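Local coordinates for polycomb protein Sfmbt (Drosophila melanogaster, PDB 5J8Y), which pairs through its SAM domain with the SAM domain of Polycomb protein Scm, a link that probably helps PhoRC bring PRC1 to Polycomb response elements, at residues 15-18 with 19-23; 27-30 with 31-35; 42-45 with 46-49. All coordinates share one frame; numbering follows the deposited sequence.

All three contacts are local turns at helix ends of one SAM domain. Contact 1 ends helix 11-20 and contact 2 ends helix 27-32, each with a Schellman motif and an asparagine amide turned back on a backbone carbonyl; contact 3 starts helix 45-51 with a capping box. Contact 1 lies largely at the surface, while contacts 2 and 3 are partly buried. Contacts 1 and 2 touch directly, Leu-18 CD1 meeting Phe-30 CD2 at 3.5 Å, and Ile-35 of contact 2 reaches Leu-43 of contact 3. Contacts 1 and 3 sit on opposite sides of the chain's centre, about 18 Å between centres. Contact 3 alone meets the Scm chain, through Lys-45, Asp-46 and Met-49.

Contact 1: 15-18 with 19-23; sequences SQFL and RVNDC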
loop_
_atom_site.group_PDB
_atom_site.type_symbol
_atom_site.label_atom_id
_atom_site.label_comp_id
_atom_site.label_asym_id
_atom_site.label_seq_id
_atom_site.Cartn_x
_atom_site.Cartn_y
_atom_site.Cartn_z
ATOM N N SER C 15 14.943 -7.595 -8.799
ATOM C CA SER C 15 13.866 -8.357 -9.423
ATOM C C SER C 15 13.568 -9.632 -8.640
ATOM O O SER C 15 12.406 -9.958 -8.394
ATOM C CB SER C 15 14.221 -8.704 -10.870
ATOM O OG SER C 15 14.097 -7.568 -11.708
ATOM N N GLN C 16 14.595 -10.306 -8.233
ATOM C CA GLN C 16 14.437 -11.520 -7.523
ATOM C C GLN C 16 13.885 -11.246 -6.164
ATOM O O GLN C 16 13.141 -12.028 -5.641
ATOM C CB GLN C 16 15.749 -12.257 -7.429
ATOM C CG GLN C 16 16.324 -12.763 -8.748
ATOM C CD GLN C 16 15.323 -13.552 -9.585
ATOM O OE1 GLN C 16 14.911 -13.115 -10.587
ATOM N NE2 GLN C 16 14.985 -14.706 -9.166
ATOM N N PHE C 17 14.264 -10.140 -5.588
ATOM C CA PHE C 17 13.772 -9.807 -4.253
ATOM C C PHE C 17 12.269 -9.621 -4.350
ATOM O O PHE C 17 11.522 -10.139 -3.594
ATOM C CB PHE C 17 14.452 -8.574 -3.762
ATOM C CG PHE C 17 13.845 -7.996 -2.564
ATOM C CD1 PHE C 17 13.963 -8.614 -1.354
ATOM C CD2 PHE C 17 13.160 -6.820 -2.651
ATOM C CE1 PHE C 17 13.414 -8.054 -0.249
ATOM C CE2 PHE C 17 12.593 -6.267 -1.542
ATOM C CZ PHE C 17 12.728 -6.892 -0.345
ATOM N N LEU C 18 11.869 -8.847 -5.316
ATOM C CA LEU C 18 10.458 -8.627 -5.592
ATOM C C LEU C 18 9.747 -9.946 -5.896
ATOM O O LEU C 18 8.575 -10.113 -5.565
ATOM C CB LEU C 18 10.295 -7.657 -6.765
ATOM C CG LEU C 18 10.641 -6.193 -6.490
ATOM C CD1 LEU C 18 10.983 -5.466 -7.778
ATOM C CD2 LEU C 18 9.486 -5.499 -5.785
ATOM N N ARG C 19 10.430 -10.874 -6.544
ATOM C CA ARG C 19 9.823 -12.149 -6.899
ATOM C C ARG C 19 9.454 -13.006 -5.705
ATOM O O ARG C 19 8.349 -13.492 -5.603
ATOM C CB ARG C 19 10.740 -12.954 -7.816
ATOM C CG ARG C 19 9.976 -13.915 -8.672
ATOM C CD ARG C 19 10.811 -14.543 -9.778
ATOM N NE ARG C 19 10.833 -13.758 -11.000
ATOM C CZ ARG C 19 9.988 -13.894 -12.018
ATOM N NH1 ARG C 19 8.998 -14.762 -11.997
ATOM N NH2 ARG C 19 10.152 -13.136 -13.077
ATOM N N VAL C 20 10.399 -13.209 -4.810
ATOM C CA VAL C 20 10.199 -14.153 -3.717
ATOM C C VAL C 20 9.287 -13.575 -2.638
ATOM O O VAL C 20 8.855 -14.295 -1.737
ATOM C CB VAL C 20 11.544 -14.575 -3.080
ATOM C CG1 VAL C 20 12.503 -15.092 -4.153
ATOM C CG2 VAL C 20 12.173 -13.418 -2.306
ATOM N N ASN C 21 9.002 -12.279 -2.730
ATOM C CA ASN C 21 8.105 -11.616 -1.787
ATOM C C ASN C 21 6.746 -11.328 -2.420
ATOM O O ASN C 21 6.040 -10.405 -2.014
ATOM C CB ASN C 21 8.735 -10.324 -1.266
ATOM C CG ASN C 21 9.911 -10.583 -0.347
ATOM O OD1 ASN C 21 9.745 -11.109 0.753
ATOM N ND2 ASN C 21 11.106 -10.212 -0.791
ATOM N N ASP C 22 6.394 -12.133 -3.419
ATOM C CA ASP C 22 5.091 -12.059 -4.077
ATOM C C ASP C 22 4.813 -10.690 -4.695
ATOM O O ASP C 22 3.684 -10.201 -4.644
ATOM C CB ASP C 22 3.979 -12.410 -3.084
ATOM C CG ASP C 22 4.215 -13.737 -2.389
ATOM O OD1 ASP C 22 3.892 -14.787 -2.982
ATOM O OD2 ASP C 22 4.719 -13.729 -1.246
ATOM N N CYS C 23 5.843 -10.082 -5.277
ATOM C CA CYS C 23 5.688 -8.823 -6.004
ATOM C C CYS C 23 6.200 -8.976 -7.434
ATOM O O CYS C 23 6.717 -8.028 -8.024
ATOM C CB CYS C 23 6.425 -7.688 -5.288
ATOM S SG CYS C 23 5.694 -7.212 -3.702
#
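Asn-21 folds back over the last turn of helix 11-20, which finishes in a Schellman motif in this SAM domain. Taken outward from the backbone, its CB lies 3.6 Å from Phe-17 O and CG stays at much the same distance from that oxygen. With CG set beside the backbone N (chi1 -70°), ND2 at the tip turns inward and donates to Phe-17 O at 2.8 Å, approaching tilted from the carbonyl plane. Asn-21 N gives the same oxygen a weak hydrogen bond. ND2 also sits 3.1 Å above one face of the Phe-17 ring, toward its rim, with the amide plane turned 65° from the ring. Trp-9 meets this ring too.

One turn back, the side chains of Gln-16 and Arg-19 run side by side in the same direction, amide and guanidinium 19° from parallel. On the inner side, Leu-18 faces Ile-62 of helix 56-71 and Phe-30 of helix 27-32. Asp-22, with positive phi, is the C-prime residue: its N hydrogen-bonds to Arg-19 O, and Cys-23 N to Leu-18 O at 2.7 Å. This turn brings Cys-23 CB to 3.8 Å from Leu-18 CD2.

Contact 2: 27-30 with 31-35; sequences CDTF and SRNKI
Asn-33 grips Thr-29 O twice. Its side-chain ND2 donates at 2.7 Å and its backbone N at 3.1 Å, the two arriving from opposite faces of the carbonyl plane. The ND2 bond is nearly straight, with an N-H...O angle of 165°, and the oxygen lies close to the plane of the amide. CG of Asn-33 stands beside its own backbone N (chi1 -70°), which turns the amide back along the helix and lays it alongside Thr-29, both side chains pointing the same way; ND2 comes to 3.6 Å from Thr-29 CG2.

A second group bends back one residue earlier. As modelled, Arg-32, kinked at chi3, lays one face of its guanidinium over Asp-28 O, but the exact position of this group is doubtful because its NH2 sits too close to Thr-29 CA. The hydrogen bond to Asp-28 O comes instead from Arg-32 N.

On the inner side Ile-35 crosses the Phe-30 ring, CG2 meeting CD2 of Phe-30 at 3.8 Å, while CG1 of Ile-35 lies over a ring face. Ser-31 OG adds a weak hydrogen bond to Cys-27 O, which Ser-31 N also holds.

Farther out, Leu-51 of helix 45-51 touches Thr-29, Phe-30, Asn-33 and Ile-35, while Val-14 and Leu-18 of helix 11-20 pack on Phe-30. What brings Ile-35 round to the ring is the backbone: Lys-34 takes positive phi, its N hydrogen-bonds to Ser-31 O, and Ile-35 N hydrogen-bonds to Phe-30 O at 3.0 Å. This pair of bonds defines the Schellman motif that closes helix 27-32 and turns Ile-35 in among the buried side chains of the SAM domain.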
loop_
_atom_site.group_PDB
_atom_site.type_symbol
_atom_site.label_atom_id
_atom_site.label_comp_id
_atom_site.label_asym_id
_atom_site.label_seq_id
_atom_site.Cartn_x
_atom_site.Cartn_y
_atom_site.Cartn_z
ATOM N N CYS C 27 8.368 -6.348 -11.174
ATOM C CA CYS C 27 9.749 -6.504 -11.565
ATOM C C CYS C 27 10.096 -5.762 -12.844
ATOM O O CYS C 27 11.062 -5.063 -12.887
ATOM C CB CYS C 27 10.043 -7.975 -11.796
ATOM S SG CYS C 27 9.832 -9.087 -10.436
ATOM N N ASP C 28 9.274 -5.878 -13.859
ATOM C CA ASP C 28 9.604 -5.312 -15.149
ATOM C C ASP C 28 9.672 -3.777 -15.123
ATOM O O ASP C 28 10.558 -3.178 -15.742
ATOM C CB ASP C 28 8.779 -5.886 -16.344
ATOM C CG ASP C 28 8.733 -7.468 -16.425
ATOM O OD1 ASP C 28 9.602 -8.146 -15.899
ATOM O OD2 ASP C 28 7.791 -8.027 -17.063
ATOM N N THR C 29 8.764 -3.134 -14.395
ATOM C CA THR C 29 8.826 -1.678 -14.231
ATOM C C THR C 29 10.096 -1.254 -13.490
ATOM O O THR C 29 10.749 -0.287 -13.818
ATOM C CB THR C 29 7.607 -1.094 -13.514
ATOM O OG1 THR C 29 6.408 -1.634 -14.074
ATOM C CG2 THR C 29 7.595 0.337 -13.691
ATOM N N PHE C 30 10.425 -2.040 -12.502
ATOM C CA PHE C 30 11.577 -1.792 -11.700
ATOM C C PHE C 30 12.867 -1.913 -12.563
ATOM O O PHE C 30 13.771 -1.126 -12.444
ATOM C CB PHE C 30 11.568 -2.704 -10.502
ATOM C CG PHE C 30 11.019 -2.062 -9.268
ATOM C CD1 PHE C 30 9.813 -1.451 -9.300
ATOM C CD2 PHE C 30 11.717 -2.064 -8.084
ATOM C CE1 PHE C 30 9.301 -0.830 -8.180
ATOM C CE2 PHE C 30 11.198 -1.465 -6.968
ATOM C CZ PHE C 30 10.002 -0.839 -7.018
ATOM N N SER C 31 12.912 -2.925 -13.414
ATOM C CA SER C 31 14.019 -3.159 -14.358
ATOM C C SER C 31 14.144 -2.106 -15.389
ATOM O O SER C 31 15.194 -1.584 -15.622
ATOM C CB SER C 31 13.829 -4.453 -15.078
ATOM O OG SER C 31 14.102 -5.493 -14.244
ATOM N N ARG C 32 13.024 -1.735 -15.954
ATOM C CA ARG C 32 13.021 -0.737 -16.983
ATOM C C ARG C 32 13.554 0.541 -16.435
ATOM O O ARG C 32 14.272 1.212 -17.106
ATOM C CB ARG C 32 11.626 -0.505 -17.511
ATOM C CG ARG C 32 11.118 -1.482 -18.522
ATOM C CD ARG C 32 9.744 -1.005 -18.962
ATOM N NE ARG C 32 8.776 -1.153 -17.909
ATOM C CZ ARG C 32 8.282 -2.321 -17.554
ATOM N NH1 ARG C 32 8.644 -3.403 -18.158
ATOM N NH2 ARG C 32 7.429 -2.398 -16.602
ATOM N N ASN C 33 13.202 0.875 -15.216
ATOM C CA ASN C 33 13.729 2.057 -14.596
ATOM C C ASN C 33 15.061 1.884 -13.892
ATOM O O ASN C 33 15.538 2.757 -13.197
ATOM C CB ASN C 33 12.726 2.584 -13.623
ATOM C CG ASN C 33 11.555 3.130 -14.294
ATOM O OD1 ASN C 33 11.554 4.262 -14.729
ATOM N ND2 ASN C 33 10.547 2.316 -14.407
ATOM N N LYS C 34 15.653 0.741 -14.083
ATOM C CA LYS C 34 16.932 0.486 -13.528
ATOM C C LYS C 34 17.005 0.827 -12.071
ATOM O O LYS C 34 17.718 1.691 -11.626
ATOM C CB LYS C 34 17.990 1.196 -14.341
ATOM C CG LYS C 34 18.264 0.521 -15.668
ATOM C CD LYS C 34 19.464 1.078 -16.362
ATOM C CE LYS C 34 20.732 0.256 -16.155
ATOM N NZ LYS C 34 21.891 0.898 -16.842
ATOM N N ILE C 35 16.219 0.083 -11.323
ATOM C CA ILE C 35 16.200 0.155 -9.889
ATOM C C ILE C 35 17.052 -1.005 -9.372
ATOM O O ILE C 35 16.626 -2.136 -9.360
ATOM C CB ILE C 35 14.773 0.059 -9.331
ATOM C CG1 ILE C 35 13.877 1.134 -9.945
ATOM C CG2 ILE C 35 14.795 0.104 -7.809
ATOM C CD1 ILE C 35 14.029 2.513 -9.380
#

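Contact 3: 42-45 with 46-49; sequences QLTK and DDIM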
loop_
_atom_site.group_PDB
_atom_site.type_symbol
_atom_site.label_atom_id
_atom_site.label_comp_id
_atom_site.label_asym_id
_atom_site.label_seq_id
_atom_site.Cartn_x
_atom_site.Cartn_y
_atom_site.Cartn_z
ATOM N N GLN C 42 16.836 4.000 -1.491
ATOM C CA GLN C 42 16.716 5.430 -1.512
ATOM C C GLN C 42 15.309 5.831 -1.738
ATOM O O GLN C 42 14.919 6.903 -1.407
ATOM C CB GLN C 42 17.579 6.035 -2.630
ATOM C CG GLN C 42 19.063 6.171 -2.300
ATOM C CD GLN C 42 19.896 6.700 -3.467
ATOM O OE1 GLN C 42 19.853 6.186 -4.570
ATOM N NE2 GLN C 42 20.669 7.726 -3.205
ATOM N N LEU C 43 14.548 4.960 -2.353
ATOM C CA LEU C 43 13.182 5.238 -2.694
ATOM C C LEU C 43 12.258 5.763 -1.581
ATOM O O LEU C 43 12.220 5.201 -0.552
ATOM C CB LEU C 43 12.538 3.978 -3.308
ATOM C CG LEU C 43 12.939 3.590 -4.718
ATOM C CD1 LEU C 43 12.279 2.383 -5.288
ATOM C CD2 LEU C 43 12.733 4.770 -5.625
ATOM N N THR C 44 11.540 6.848 -1.837
ATOM C CA THR C 44 10.458 7.304 -0.973
ATOM C C THR C 44 9.146 6.802 -1.560
ATOM O O THR C 44 9.131 6.217 -2.645
ATOM C CB THR C 44 10.409 8.839 -0.854
ATOM O OG1 THR C 44 10.013 9.406 -2.108
ATOM C CG2 THR C 44 11.764 9.399 -0.449
ATOM N N LYS C 45 8.046 7.032 -0.855
ATOM C CA LYS C 45 6.736 6.677 -1.381
ATOM C C LYS C 45 6.415 7.538 -2.598
ATOM O O LYS C 45 5.878 7.045 -3.589
ATOM C CB LYS C 45 5.658 6.838 -0.314
ATOM C CG LYS C 45 5.786 5.865 0.846
ATOM C CD LYS C 45 4.773 6.186 1.933
ATOM C CE LYS C 45 5.273 5.784 3.311
ATOM N NZ LYS C 45 5.192 4.315 3.540
ATOM N N ASP C 46 6.754 8.823 -2.519
ATOM C CA ASP C 46 6.546 9.748 -3.630
ATOM C C ASP C 46 7.191 9.216 -4.910
ATOM O O ASP C 46 6.678 9.430 -6.010
ATOM C CB ASP C 46 7.113 11.133 -3.295
ATOM C CG ASP C 46 6.259 11.896 -2.293
ATOM O OD1 ASP C 46 5.019 11.751 -2.315
ATOM O OD2 ASP C 46 6.831 12.653 -1.480
ATOM N N ASP C 47 8.315 8.521 -4.754
ATOM C CA ASP C 47 9.021 7.911 -5.878
ATOM C C ASP C 47 8.342 6.616 -6.312
ATOM O O ASP C 47 8.243 6.318 -7.502
ATOM C CB ASP C 47 10.478 7.621 -5.504
ATOM C CG ASP C 47 11.210 8.847 -4.997
ATOM O OD1 ASP C 47 10.990 9.947 -5.546
ATOM O OD2 ASP C 47 12.011 8.710 -4.048
ATOM N N ILE C 48 7.886 5.851 -5.329
ATOM C CA ILE C 48 7.295 4.541 -5.568
ATOM C C ILE C 48 5.935 4.644 -6.261
ATOM O O ILE C 48 5.533 3.728 -6.977
ATOM C CB ILE C 48 7.162 3.764 -4.232
ATOM C CG1 ILE C 48 8.546 3.291 -3.779
ATOM C CG2 ILE C 48 6.227 2.562 -4.360
ATOM C CD1 ILE C 48 8.612 2.840 -2.336
ATOM N N MET C 49 5.271 5.775 -6.069
ATOM C CA MET C 49 3.913 5.961 -6.570
ATOM C C MET C 49 3.858 5.854 -8.108
ATOM O O MET C 49 3.164 5.019 -8.622
ATOM C CB MET C 49 3.319 7.261 -6.086
ATOM C CG MET C 49 2.726 7.204 -4.697
ATOM S SD MET C 49 1.488 5.925 -4.432
ATOM C CE MET C 49 0.229 6.410 -5.594
#
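The flat carboxylate of Asp-47 meets Thr-44 through OD2. Thr-44 N approaches this oxygen from its anti side, 30° out of the carboxylate plane, and donates at 2.9 Å along a nearly straight line (168°). Thr-44 OG1 adds a weak hydrogen bond to the same oxygen. In return Asp-47 N donates to Thr-44 OG1 at 3.3 Å. This exchange is a capping box, with Thr-44 as the N-cap of helix 45-51.

Thr-44 OG1 stands between its own backbone N and carbonyl carbon (chi1 69°), and from there it faces the first turn of the helix. A negative carboxylate at this end would probably also be favoured by the helix dipole.

Beside the capping box, Leu-43 crosses Asp-47 obliquely, its CD2 reaching Asp-47 CB at 3.6 Å. Leu-43 also meets Ile-48 at about a right angle, with Leu-43 CB 4.1 Å from Ile-48 CG1. Ile-48 continues onto Ala-59 of helix 56-71.

Lys-45 NZ hydrogen-bonds to Ser-63 OG of helix 56-71 in the same chain, whereas Asp-46 OD1 turns to Scm, taking a salt bridge from Lys-52 and a hydrogen bond from Tyr-53, both of the Scm chain. Met-49 packs on Met-49 of Scm. In the Sfmbt helix, Met-49 N hydrogen-bonds to Lys-45 O at 2.9 Å, and Met-49 CG lies 3.3 Å from that oxygen.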